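Local coordinates for outer membrane protein Omp121 (Bacteroides thetaiotaomicron, PDB 5FQ8), which probably imports nutrients across the bacterial outer membrane as a TonB-dependent transporter, at residues V542-D547 and S558-G563. Sequence-based numbering, arbitrary orientation.
Sequences VTARND and SFFYPG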
ATOM      1  N   VAL B 542       6.827 -44.319 -31.558  1.00 39.82           N
ATOM      2  CA  VAL B 542       6.329 -44.722 -30.247  1.00 46.00           C
ATOM      3  C   VAL B 542       6.914 -43.791 -29.196  1.00 56.57           C
ATOM      4  O   VAL B 542       8.139 -43.718 -29.045  1.00 61.60           O
ATOM      5  CB  VAL B 542       6.688 -46.181 -29.938  1.00 47.58           C
ATOM      6  CG1 VAL B 542       6.469 -46.472 -28.479  1.00 42.72           C
ATOM      7  CG2 VAL B 542       5.843 -47.081 -30.771  1.00 38.54           C
ATOM      8  N   THR B 543       6.048 -43.093 -28.462  1.00 47.41           N
ATOM      9  CA  THR B 543       6.465 -42.130 -27.452  1.00 54.15           C
ATOM     10  C   THR B 543       6.051 -42.591 -26.066  1.00 35.05           C
ATOM     11  O   THR B 543       4.996 -43.195 -25.886  1.00 35.19           O
ATOM     12  CB  THR B 543       5.863 -40.760 -27.697  1.00 34.30           C
ATOM     13  OG1 THR B 543       4.443 -40.875 -27.745  1.00 34.14           O
ATOM     14  CG2 THR B 543       6.363 -40.176 -28.981  1.00 34.32           C
ATOM     15  N   ALA B 544       6.882 -42.270 -25.080  1.00 37.90           N
ATOM     16  CA  ALA B 544       6.617 -42.615 -23.689  1.00 36.18           C
ATOM     17  C   ALA B 544       7.287 -41.595 -22.785  1.00 34.27           C
ATOM     18  O   ALA B 544       8.434 -41.211 -23.022  1.00 34.31           O
ATOM     19  CB  ALA B 544       7.125 -44.014 -23.348  1.00 35.65           C
ATOM     20  N   ARG B 545       6.570 -41.161 -21.753  1.00 33.79           N
ATOM     21  CA  ARG B 545       7.110 -40.188 -20.821  1.00 33.28           C
ATOM     22  C   ARG B 545       6.511 -40.409 -19.449  1.00 33.17           C
ATOM     23  O   ARG B 545       5.303 -40.597 -19.319  1.00 33.06           O
ATOM     24  CB  ARG B 545       6.838 -38.754 -21.269  1.00 32.54           C
ATOM     25  CG  ARG B 545       7.316 -37.734 -20.268  1.00 32.04           C
ATOM     26  CD  ARG B 545       7.421 -36.341 -20.846  1.00 31.45           C
ATOM     27  NE  ARG B 545       7.854 -35.411 -19.814  1.00 34.85           N
ATOM     28  CZ  ARG B 545       8.356 -34.209 -20.046  1.00 30.61           C
ATOM     29  NH1 ARG B 545       8.491 -33.780 -21.279  1.00 30.57           N
ATOM     30  NH2 ARG B 545       8.727 -33.445 -19.039  1.00 30.29           N
ATOM     31  N   ASN B 546       7.356 -40.378 -18.430  1.00 33.23           N
ATOM     32  CA  ASN B 546       6.898 -40.376 -17.051  1.00 37.59           C
ATOM     33  C   ASN B 546       7.349 -39.088 -16.387  1.00 37.47           C
ATOM     34  O   ASN B 546       8.507 -38.690 -16.522  1.00 39.22           O
ATOM     35  CB  ASN B 546       7.409 -41.584 -16.275  1.00 33.77           C
ATOM     36  CG  ASN B 546       6.629 -41.814 -14.995  1.00 33.72           C
ATOM     37  OD1 ASN B 546       5.653 -42.568 -14.978  1.00 33.97           O
ATOM     38  ND2 ASN B 546       7.036 -41.141 -13.924  1.00 33.41           N
ATOM     39  N   ASP B 547       6.434 -38.445 -15.680  1.00 31.96           N
ATOM     40  CA  ASP B 547       6.688 -37.175 -15.032  1.00 31.37           C
ATOM     41  C   ASP B 547       6.491 -37.323 -13.535  1.00 31.39           C
ATOM     42  O   ASP B 547       5.777 -38.205 -13.067  1.00 31.69           O
ATOM     43  CB  ASP B 547       5.759 -36.086 -15.557  1.00 30.71           C
ATOM     44  CG  ASP B 547       6.097 -35.664 -16.942  1.00 30.63           C
ATOM     45  OD1 ASP B 547       7.232 -35.926 -17.360  1.00 30.97           O
ATOM     46  OD2 ASP B 547       5.233 -35.069 -17.609  1.00 30.25           O
ATOM     47  N   SER B 558       3.720 -39.260  -9.553  1.00 31.99           N
ATOM     48  CA  SER B 558       4.153 -39.867 -10.803  1.00 32.32           C
ATOM     49  C   SER B 558       2.976 -40.185 -11.715  1.00 35.69           C
ATOM     50  O   SER B 558       2.018 -40.842 -11.295  1.00 37.80           O
ATOM     51  CB  SER B 558       4.930 -41.146 -10.505  1.00 33.11           C
ATOM     52  OG  SER B 558       4.949 -42.031 -11.607  1.00 33.57           O
ATOM     53  N   PHE B 559       3.056 -39.731 -12.969  1.00 32.06           N
ATOM     54  CA  PHE B 559       2.121 -40.167 -13.998  1.00 32.18           C
ATOM     55  C   PHE B 559       2.860 -40.514 -15.281  1.00 32.47           C
ATOM     56  O   PHE B 559       3.835 -39.861 -15.649  1.00 32.27           O
ATOM     57  CB  PHE B 559       1.038 -39.121 -14.285  1.00 31.52           C
ATOM     58  CG  PHE B 559       1.560 -37.742 -14.575  1.00 30.90           C
ATOM     59  CD1 PHE B 559       1.810 -36.862 -13.558  1.00 30.49           C
ATOM     60  CD2 PHE B 559       1.737 -37.313 -15.870  1.00 30.74           C
ATOM     61  CE1 PHE B 559       2.252 -35.605 -13.820  1.00 29.96           C
ATOM     62  CE2 PHE B 559       2.177 -36.056 -16.137  1.00 30.20           C
ATOM     63  CZ  PHE B 559       2.435 -35.202 -15.117  1.00 29.82           C
ATOM     64  N   PHE B 560       2.375 -41.547 -15.960  1.00 32.99           N
ATOM     65  CA  PHE B 560       2.979 -42.062 -17.176  1.00 33.39           C
ATOM     66  C   PHE B 560       1.983 -41.974 -18.317  1.00 33.29           C
ATOM     67  O   PHE B 560       0.815 -42.319 -18.151  1.00 33.34           O
ATOM     68  CB  PHE B 560       3.414 -43.504 -16.972  1.00 34.24           C
ATOM     69  CG  PHE B 560       3.721 -44.240 -18.238  1.00 34.78           C
ATOM     70  CD1 PHE B 560       4.989 -44.216 -18.776  1.00 34.98           C
ATOM     71  CD2 PHE B 560       2.750 -44.982 -18.875  1.00 35.13           C
ATOM     72  CE1 PHE B 560       5.265 -44.893 -19.918  1.00 35.50           C
ATOM     73  CE2 PHE B 560       3.026 -45.662 -20.019  1.00 35.66           C
ATOM     74  CZ  PHE B 560       4.282 -45.622 -20.542  1.00 35.85           C
ATOM     75  N   TYR B 561       2.447 -41.539 -19.482  1.00 33.18           N
ATOM     76  CA  TYR B 561       1.574 -41.457 -20.648  1.00 33.14           C
ATOM     77  C   TYR B 561       2.273 -41.868 -21.940  1.00 33.57           C
ATOM     78  O   TYR B 561       3.272 -41.259 -22.336  1.00 33.40           O
ATOM     79  CB  TYR B 561       0.997 -40.050 -20.804  1.00 32.34           C
ATOM     80  CG  TYR B 561       1.952 -38.900 -20.586  1.00 31.83           C
ATOM     81  CD1 TYR B 561       2.346 -38.537 -19.314  1.00 31.59           C
ATOM     82  CD2 TYR B 561       2.420 -38.146 -21.644  1.00 31.61           C
ATOM     83  CE1 TYR B 561       3.191 -37.491 -19.098  1.00 31.17           C
ATOM     84  CE2 TYR B 561       3.267 -37.085 -21.431  1.00 31.19           C
ATOM     85  CZ  TYR B 561       3.642 -36.766 -20.145  1.00 30.97           C
ATOM     86  OH  TYR B 561       4.478 -35.722 -19.886  1.00 30.58           O
ATOM     87  N   PRO B 562       1.766 -42.881 -22.630  1.00 34.15           N
ATOM     88  CA  PRO B 562       2.393 -43.314 -23.877  1.00 34.62           C
ATOM     89  C   PRO B 562       1.644 -42.851 -25.102  1.00 34.44           C
ATOM     90  O   PRO B 562       0.581 -42.237 -25.005  1.00 33.97           O
ATOM     91  CB  PRO B 562       2.348 -44.835 -23.762  1.00 35.48           C
ATOM     92  CG  PRO B 562       1.140 -45.113 -22.893  1.00 35.41           C
ATOM     93  CD  PRO B 562       0.739 -43.836 -22.200  1.00 34.54           C
ATOM     94  N   GLY B 563       2.194 -43.164 -26.268  1.00 34.86           N
ATOM     95  CA  GLY B 563       1.561 -42.815 -27.526  1.00 38.74           C
ATOM     96  C   GLY B 563       2.127 -43.614 -28.678  1.00 42.69           C
ATOM     97  O   GLY B 563       3.200 -44.210 -28.580  1.00 48.10           O
TER
HETATM   98  O   HOH W   1       3.508 -43.619 -13.410  1.00 25.52           O
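Tyr-561, Asp-547 and Arg-545 form a polar cluster on one face of an antiparallel strand pair. With CG between the backbone N and the carbonyl carbon (chi1 43°), the Tyr-561 ring tilts toward strand 542-547. Its hydroxyl OH donates to Asp-547 OD2 at 2.5 Å. OD2 lies at the ring edge, but the hydroxyl reaches it from above the carboxylate plane. Arg-545 runs extended beside the tyrosine, pointing the same way, with guanidinium and ring only 15° from parallel. Its CB lies over the ring face, 4.2 Å from the Tyr-561 centroid, as a CH-pi contact. Arg-545 NE then meets Asp-547 OD1 at 2.6 Å in a salt bridge. Asp-547 OD1 accepts through its syn lone pair and lies near the guanidinium plane of Arg-545. Each carboxylate oxygen thus has a donor, which should favour the charged form of this buried acid. Arg-545 NH2 also binds Asn-481, while NH1 makes a weak bond to the carbonyl of Ala-151 in the plug region. The Phe-559 ring likewise tilts toward strand 542-547 and takes Asp-547 CB over one face, 3.9 Å from its centroid.

The other face carries Asn-546, whose ND2 donates in the amide plane to Ser-558 OG at 3.2 Å. A water joins Asn-546 OD1 to the same hydroxyl. Phe-560 lies on the surface here, its CE1 touching Ala-544 CB. Thr-543/Gly-563, Arg-545/Tyr-561 and Asp-547/Phe-559 are antiparallel hydrogen-bonded pairs, though the bond from Arg-545 N to Tyr-561 O is weak. This is a beta hairpin in the wall of a TonB-dependent receptor barrel, with the arginine reaching the plug.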